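Long-range contacts in STU0660 (Streptococcus thermophilus, PDB 3ZTH), which probably binds DNA as a large Csn2 protein of CRISPR-mediated bacterial immunity and carries bound magnesium: residues D79-F83 / K204-F209; I210-T216 / Q241-K245. All blocks are in the same frame, centred on the assembly; numbering follows the deposited sequence.

Both contacts lie at the C-terminal ends of the parallel strands 76-80, 199-204 and 232-237, a sheet consistent with the P-loop NTPase clan of this family. Contact 1 joins the ends of the adjacent strands 76-80 and 199-204. Contact 2 joins the start of helix 212-228 to the loop after strand 232-237, the next strand across the sheet. They come in series along the chain: 204-209 runs straight into 210-216. Their centres are about 13 Å apart. They touch through Asp207, whose OD1 lies 3.0 Å from Tyr215 CE1. A bound magnesium ion lies about 4 Å from the Tyr243 side chain in contact 2. Both contacts border the interface with the second subunit.

Contact 1. Residues D79-F83 / K204-F209; sequences DISSF and KNIDGF
Two adjacent parallel strands of a P-loop-NTPase-like sheet end here, and both chains turn away. Residues 79-80 are extended and 81-83 turn into helix 83-89, with Ser82 as its N-cap. Residues 204-209 follow strand 199-204 toward helix 212-228, with Asn205 at positive phi (75°) and helical angles from Ile206. Ser81 and Lys204 are in register, CA to CA 4.9 Å. Three hydrogen bonds cross. Lys204 N donates to Ile80 O (3.1 Å), a backbone bond between the strands. Asn205 ND2 donates to Ser81 O (2.8 Å). Lys204 NZ donates to Ser81 OG (2.9 Å), which in turn donates to Asp79 OD1 (2.9 Å). The packing centres on Phe83. Ile206 CD1 makes a CH-pi contact over its face, 4.3 Å from the centroid. The Phe209 ring meets it obliquely, centroids 5.5 Å apart and planes at 42°. Tyr32 of the second subunit meets Phe83 edge-to-face and also the Phe209 ring. Helix 177-192 packs on Ile80, Phe83 and Ile206, while Trp35 of helix 28-43 touches Ser81 and makes a cation-pi pair with Lys204.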
ATOM      1  N   ASP A  79       9.878 -25.522   8.266  1.00 32.67           N
ATOM      2  CA  ASP A  79      10.473 -26.068   7.060  1.00 32.60           C
ATOM      3  C   ASP A  79      11.861 -25.517   6.800  1.00 30.38           C
ATOM      4  O   ASP A  79      12.048 -24.313   6.700  1.00 30.54           O
ATOM      5  CB  ASP A  79       9.594 -25.774   5.848  1.00 36.62           C
ATOM      6  CG  ASP A  79       9.964 -26.631   4.653  1.00 39.38           C
ATOM      7  OD1 ASP A  79      10.864 -26.222   3.890  1.00 42.91           O
ATOM      8  OD2 ASP A  79       9.372 -27.720   4.490  1.00 39.33           O
ATOM      9  N   ILE A  80      12.835 -26.408   6.697  1.00 29.76           N
ATOM     10  CA  ILE A  80      14.198 -26.007   6.410  1.00 29.11           C
ATOM     11  C   ILE A  80      14.678 -26.707   5.142  1.00 29.53           C
ATOM     12  O   ILE A  80      15.126 -27.850   5.175  1.00 29.34           O
ATOM     13  CB  ILE A  80      15.131 -26.325   7.588  1.00 28.98           C
ATOM     14  CG1 ILE A  80      14.804 -25.386   8.753  1.00 32.81           C
ATOM     15  CG2 ILE A  80      16.578 -26.144   7.181  1.00 26.22           C
ATOM     16  CD1 ILE A  80      15.700 -25.576   9.960  1.00 36.62           C
ATOM     17  N   SER A  81      14.556 -26.008   4.019  1.00 30.57           N
ATOM     18  CA  SER A  81      14.973 -26.544   2.731  1.00 31.75           C
ATOM     19  C   SER A  81      16.162 -25.781   2.182  1.00 31.99           C
ATOM     20  O   SER A  81      16.590 -26.022   1.059  1.00 35.31           O
ATOM     21  CB  SER A  81      13.812 -26.504   1.735  1.00 30.36           C
ATOM     22  OG  SER A  81      12.828 -27.467   2.089  1.00 34.38           O
ATOM     23  N   SER A  82      16.689 -24.863   2.985  1.00 30.86           N
ATOM     24  CA  SER A  82      17.859 -24.077   2.604  1.00 32.53           C
ATOM     25  C   SER A  82      18.411 -23.398   3.846  1.00 34.05           C
ATOM     26  O   SER A  82      17.702 -23.250   4.847  1.00 34.00           O
ATOM     27  CB  SER A  82      17.489 -22.995   1.595  1.00 30.27           C
ATOM     28  OG  SER A  82      16.829 -21.921   2.245  1.00 31.50           O
ATOM     29  N   PHE A  83      19.672 -22.983   3.795  1.00 34.52           N
ATOM     30  CA  PHE A  83      20.232 -22.295   4.944  1.00 37.19           C
ATOM     31  C   PHE A  83      19.547 -20.936   5.139  1.00 38.12           C
ATOM     32  O   PHE A  83      19.563 -20.367   6.237  1.00 38.08           O
ATOM     33  CB  PHE A  83      21.740 -22.127   4.790  1.00 37.29           C
ATOM     34  CG  PHE A  83      22.514 -23.371   5.103  1.00 39.32           C
ATOM     35  CD1 PHE A  83      22.307 -24.047   6.304  1.00 40.32           C
ATOM     36  CD2 PHE A  83      23.443 -23.874   4.206  1.00 39.16           C
ATOM     37  CE1 PHE A  83      23.012 -25.208   6.604  1.00 40.56           C
ATOM     38  CE2 PHE A  83      24.155 -25.038   4.499  1.00 42.24           C
ATOM     39  CZ  PHE A  83      23.939 -25.704   5.699  1.00 41.03           C
ATOM     40  N   LYS A 204      15.482 -30.818   4.198  1.00 37.99           N
ATOM     41  CA  LYS A 204      15.925 -31.387   2.937  1.00 38.75           C
ATOM     42  C   LYS A 204      16.926 -30.446   2.281  1.00 37.92           C
ATOM     43  O   LYS A 204      17.011 -29.282   2.650  1.00 36.64           O
ATOM     44  CB  LYS A 204      14.735 -31.662   2.005  1.00 41.09           C
ATOM     45  CG  LYS A 204      14.261 -30.502   1.156  1.00 41.90           C
ATOM     46  CD  LYS A 204      13.188 -30.985   0.172  1.00 41.56           C
ATOM     47  CE  LYS A 204      12.890 -29.950  -0.925  1.00 41.28           C
ATOM     48  NZ  LYS A 204      12.256 -28.701  -0.420  1.00 35.10           N
ATOM     49  N   ASN A 205      17.699 -30.973   1.336  1.00 39.84           N
ATOM     50  CA  ASN A 205      18.712 -30.207   0.606  1.00 42.03           C
ATOM     51  C   ASN A 205      19.975 -29.904   1.389  1.00 42.40           C
ATOM     52  O   ASN A 205      20.893 -29.315   0.854  1.00 45.59           O
ATOM     53  CB  ASN A 205      18.140 -28.878   0.112  1.00 44.19           C
ATOM     54  CG  ASN A 205      16.901 -29.057  -0.719  1.00 45.09           C
ATOM     55  OD1 ASN A 205      16.908 -29.788  -1.708  1.00 47.02           O
ATOM     56  ND2 ASN A 205      15.823 -28.387  -0.329  1.00 44.52           N
ATOM     57  N   ILE A 206      20.034 -30.300   2.649  1.00 44.83           N
ATOM     58  CA  ILE A 206      21.212 -30.020   3.459  1.00 45.14           C
ATOM     59  C   ILE A 206      22.376 -30.991   3.264  1.00 44.57           C
ATOM     60  O   ILE A 206      23.539 -30.589   3.350  1.00 44.36           O
ATOM     61  CB  ILE A 206      20.831 -29.966   4.949  1.00 47.81           C
ATOM     62  CG1 ILE A 206      19.834 -28.830   5.166  1.00 48.57           C
ATOM     63  CG2 ILE A 206      22.063 -29.746   5.809  1.00 51.61           C
ATOM     64  CD1 ILE A 206      20.280 -27.508   4.542  1.00 49.96           C
ATOM     65  N   ASP A 207      22.071 -32.259   3.004  1.00 43.04           N
ATOM     66  CA  ASP A 207      23.110 -33.264   2.793  1.00 43.56           C
ATOM     67  C   ASP A 207      24.198 -32.792   1.841  1.00 44.08           C
ATOM     68  O   ASP A 207      25.378 -33.077   2.041  1.00 46.05           O
ATOM     69  CB  ASP A 207      22.530 -34.551   2.207  1.00 43.72           C
ATOM     70  CG  ASP A 207      21.665 -35.285   3.176  1.00 46.05           C
ATOM     71  OD1 ASP A 207      21.755 -34.986   4.385  1.00 48.71           O
ATOM     72  OD2 ASP A 207      20.906 -36.173   2.736  1.00 45.70           O
ATOM     73  N   GLY A 208      23.796 -32.089   0.790  1.00 41.76           N
ATOM     74  CA  GLY A 208      24.767 -31.639  -0.182  1.00 40.12           C
ATOM     75  C   GLY A 208      25.689 -30.546   0.300  1.00 40.14           C
ATOM     76  O   GLY A 208      26.754 -30.346  -0.279  1.00 41.20           O
ATOM     77  N   PHE A 209      25.302 -29.853   1.367  1.00 39.56           N
ATOM     78  CA  PHE A 209      26.104 -28.746   1.874  1.00 38.64           C
ATOM     79  C   PHE A 209      27.114 -29.066   2.971  1.00 36.40           C
ATOM     80  O   PHE A 209      27.895 -28.204   3.357  1.00 35.94           O
ATOM     81  CB  PHE A 209      25.182 -27.616   2.333  1.00 41.13           C
ATOM     82  CG  PHE A 209      24.098 -27.279   1.341  1.00 43.65           C
ATOM     83  CD1 PHE A 209      24.295 -27.486  -0.028  1.00 43.71           C
ATOM     84  CD2 PHE A 209      22.889 -26.723   1.773  1.00 43.45           C
ATOM     85  CE1 PHE A 209      23.305 -27.144  -0.955  1.00 44.41           C
ATOM     86  CE2 PHE A 209      21.889 -26.374   0.858  1.00 44.18           C
ATOM     87  CZ  PHE A 209      22.096 -26.584  -0.511  1.00 45.04           C
TER

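Contact 2. Residues I210-T216 / Q241-K245; sequences ISEESYT and QGYLK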
ATOM      1  N   ILE A 210      27.107 -30.291   3.479  1.00 34.09           N
ATOM      2  CA  ILE A 210      28.071 -30.661   4.504  1.00 32.56           C
ATOM      3  C   ILE A 210      28.590 -32.062   4.263  1.00 32.95           C
ATOM      4  O   ILE A 210      27.925 -32.876   3.629  1.00 31.76           O
ATOM      5  CB  ILE A 210      27.473 -30.581   5.927  1.00 31.31           C
ATOM      6  CG1 ILE A 210      26.293 -31.537   6.071  1.00 29.85           C
ATOM      7  CG2 ILE A 210      27.012 -29.159   6.212  1.00 31.33           C
ATOM      8  CD1 ILE A 210      25.699 -31.512   7.462  1.00 28.11           C
ATOM      9  N   SER A 211      29.789 -32.334   4.766  1.00 34.73           N
ATOM     10  CA  SER A 211      30.420 -33.640   4.606  1.00 35.77           C
ATOM     11  C   SER A 211      29.656 -34.726   5.350  1.00 34.71           C
ATOM     12  O   SER A 211      28.768 -34.440   6.155  1.00 34.08           O
ATOM     13  CB  SER A 211      31.855 -33.600   5.136  1.00 37.73           C
ATOM     14  OG  SER A 211      31.875 -33.481   6.553  1.00 38.99           O
ATOM     15  N   GLU A 212      30.006 -35.975   5.078  1.00 35.28           N
ATOM     16  CA  GLU A 212      29.359 -37.085   5.759  1.00 38.79           C
ATOM     17  C   GLU A 212      29.708 -37.034   7.249  1.00 39.66           C
ATOM     18  O   GLU A 212      28.893 -37.387   8.093  1.00 40.28           O
ATOM     19  CB  GLU A 212      29.799 -38.417   5.135  1.00 40.08           C
ATOM     20  CG  GLU A 212      28.988 -38.815   3.899  1.00 41.41           C
ATOM     21  CD  GLU A 212      29.615 -39.951   3.106  1.00 42.48           C
ATOM     22  OE1 GLU A 212      30.074 -40.939   3.726  1.00 41.41           O
ATOM     23  OE2 GLU A 212      29.637 -39.860   1.859  1.00 42.66           O
ATOM     24  N   GLU A 213      30.915 -36.577   7.570  1.00 40.78           N
ATOM     25  CA  GLU A 213      31.341 -36.479   8.964  1.00 42.34           C
ATOM     26  C   GLU A 213      30.530 -35.434   9.735  1.00 41.05           C
ATOM     27  O   GLU A 213      30.087 -35.687  10.860  1.00 40.35           O
ATOM     28  CB  GLU A 213      32.821 -36.113   9.054  1.00 45.85           C
ATOM     29  CG  GLU A 213      33.786 -37.178   8.565  1.00 53.97           C
ATOM     30  CD  GLU A 213      33.617 -37.500   7.090  1.00 58.87           C
ATOM     31  OE1 GLU A 213      33.442 -36.555   6.284  1.00 57.75           O
ATOM     32  OE2 GLU A 213      33.674 -38.704   6.741  1.00 63.07           O
ATOM     33  N   SER A 214      30.350 -34.258   9.143  1.00 38.53           N
ATOM     34  CA  SER A 214      29.585 -33.210   9.810  1.00 37.85           C
ATOM     35  C   SER A 214      28.147 -33.658  10.023  1.00 35.95           C
ATOM     36  O   SER A 214      27.578 -33.469  11.100  1.00 35.71           O
ATOM     37  CB  SER A 214      29.604 -31.909   8.994  1.00 38.60           C
ATOM     38  OG  SER A 214      30.855 -31.243   9.098  1.00 38.92           O
ATOM     39  N   TYR A 215      27.567 -34.270   8.998  1.00 33.57           N
ATOM     40  CA  TYR A 215      26.194 -34.725   9.091  1.00 32.21           C
ATOM     41  C   TYR A 215      25.987 -35.656  10.289  1.00 32.83           C
ATOM     42  O   TYR A 215      24.975 -35.579  10.991  1.00 32.38           O
ATOM     43  CB  TYR A 215      25.783 -35.419   7.796  1.00 29.91           C
ATOM     44  CG  TYR A 215      24.314 -35.737   7.782  1.00 30.36           C
ATOM     45  CD1 TYR A 215      23.388 -34.792   7.341  1.00 28.04           C
ATOM     46  CD2 TYR A 215      23.836 -36.949   8.282  1.00 29.42           C
ATOM     47  CE1 TYR A 215      22.030 -35.040   7.401  1.00 28.41           C
ATOM     48  CE2 TYR A 215      22.470 -37.208   8.345  1.00 29.29           C
ATOM     49  CZ  TYR A 215      21.575 -36.247   7.901  1.00 28.59           C
ATOM     50  OH  TYR A 215      20.224 -36.491   7.943  1.00 29.07           O
ATOM     51  N   THR A 216      26.955 -36.534  10.516  1.00 32.30           N
ATOM     52  CA  THR A 216      26.913 -37.462  11.636  1.00 32.61           C
ATOM     53  C   THR A 216      26.813 -36.662  12.956  1.00 33.41           C
ATOM     54  O   THR A 216      26.091 -37.042  13.880  1.00 32.00           O
ATOM     55  CB  THR A 216      28.188 -38.333  11.620  1.00 32.72           C
ATOM     56  OG1 THR A 216      28.188 -39.128  10.429  1.00 33.46           O
ATOM     57  CG2 THR A 216      28.273 -39.235  12.843  1.00 29.10           C
ATOM     58  N   GLN A 241      23.341 -41.573  -1.056  1.00 37.21           N
ATOM     59  CA  GLN A 241      24.507 -42.206  -0.459  1.00 36.16           C
ATOM     60  C   GLN A 241      25.215 -41.465   0.667  1.00 33.79           C
ATOM     61  O   GLN A 241      25.435 -40.266   0.602  1.00 32.73           O
ATOM     62  CB  GLN A 241      25.511 -42.545  -1.573  1.00 37.52           C
ATOM     63  CG  GLN A 241      26.769 -43.273  -1.104  1.00 45.04           C
ATOM     64  CD  GLN A 241      27.879 -42.324  -0.641  1.00 50.24           C
ATOM     65  OE1 GLN A 241      28.700 -42.676   0.218  1.00 50.24           O
ATOM     66  NE2 GLN A 241      27.915 -41.123  -1.221  1.00 51.79           N
ATOM     67  N   GLY A 242      25.562 -42.208   1.711  1.00 34.72           N
ATOM     68  CA  GLY A 242      26.289 -41.635   2.831  1.00 34.27           C
ATOM     69  C   GLY A 242      25.595 -40.779   3.877  1.00 34.09           C
ATOM     70  O   GLY A 242      26.287 -40.228   4.735  1.00 34.28           O
ATOM     71  N   TYR A 243      24.267 -40.659   3.838  1.00 32.68           N
ATOM     72  CA  TYR A 243      23.559 -39.842   4.828  1.00 32.13           C
ATOM     73  C   TYR A 243      22.445 -40.546   5.603  1.00 32.71           C
ATOM     74  O   TYR A 243      22.166 -40.205   6.753  1.00 29.93           O
ATOM     75  CB  TYR A 243      23.018 -38.573   4.169  1.00 31.23           C
ATOM     76  CG  TYR A 243      24.135 -37.646   3.751  1.00 31.81           C
ATOM     77  CD1 TYR A 243      24.799 -37.825   2.537  1.00 31.20           C
ATOM     78  CD2 TYR A 243      24.591 -36.653   4.610  1.00 30.23           C
ATOM     79  CE1 TYR A 243      25.886 -37.044   2.198  1.00 31.81           C
ATOM     80  CE2 TYR A 243      25.679 -35.866   4.285  1.00 30.79           C
ATOM     81  CZ  TYR A 243      26.325 -36.063   3.078  1.00 32.28           C
ATOM     82  OH  TYR A 243      27.408 -35.281   2.749  1.00 32.90           O
ATOM     83  N   LEU A 244      21.811 -41.527   4.973  1.00 32.60           N
ATOM     84  CA  LEU A 244      20.748 -42.281   5.622  1.00 32.74           C
ATOM     85  C   LEU A 244      21.316 -43.027   6.835  1.00 32.79           C
ATOM     86  O   LEU A 244      22.316 -43.729   6.721  1.00 33.87           O
ATOM     87  CB  LEU A 244      20.159 -43.282   4.630  1.00 31.76           C
ATOM     88  CG  LEU A 244      19.033 -44.187   5.118  1.00 31.60           C
ATOM     89  CD1 LEU A 244      17.818 -43.338   5.499  1.00 30.71           C
ATOM     90  CD2 LEU A 244      18.690 -45.193   4.018  1.00 29.15           C
ATOM     91  N   LYS A 245      20.685 -42.866   7.995  1.00 31.61           N
ATOM     92  CA  LYS A 245      21.137 -43.537   9.217  1.00 30.98           C
ATOM     93  C   LYS A 245      20.096 -44.569   9.633  1.00 30.57           C
ATOM     94  O   LYS A 245      18.934 -44.225   9.846  1.00 31.03           O
ATOM     95  CB  LYS A 245      21.316 -42.529  10.365  1.00 28.98           C
ATOM     96  CG  LYS A 245      22.291 -41.399  10.086  1.00 28.10           C
ATOM     97  CD  LYS A 245      23.695 -41.927   9.802  1.00 28.00           C
ATOM     98  CE  LYS A 245      24.623 -40.809   9.337  1.00 31.11           C
ATOM     99  NZ  LYS A 245      25.999 -41.293   8.994  1.00 36.30           N
TER
HETATM  100  O   HOH W   1      26.905 -39.089   7.388  1.00 29.90           O
HETATM  101  O   HOH W   2      19.994 -39.199   7.478  1.00 23.81           O
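Tyr243 OH donates a short hydrogen bond to Ile210 O (2.6 Å), which also accepts from Asn28 ND2 of the second subunit. Two waters bridge the segments. Water 1 donates to Glu212 O (2.7 Å) and Gly242 O (3.0 Å) and accepts from Lys245 NZ (2.9 Å). Water 2 donates to Tyr243 O (2.5 Å) and accepts from Tyr215 OH (2.8 Å). The bond from Lys245 NZ to Thr216 OG1 (3.4 Å) is weak; Arg306 of the second subunit also hydrogen-bonds Thr216 OG1. Tyr243 turns its edge to the face of Tyr215 in a T-shaped pair, centroids 5.1 Å apart. Glu212 CG makes a CH-pi contact over one face of the Tyr243 ring, 4.3 Å from its centroid. Gly242 has positive phi, and a CB there would clash with Glu212. Glu212 has been seen as a magnesium ligand, though no metal binds it in this chain. Helix 212-228, N-capped by Ser211, thus docks on the loop after parallel strand 232-237, beside metal-binding Asp240. Helix 177-192 packs on Ile210, and Gln22 of strand 20-24 hydrogen-bonds Lys245 O.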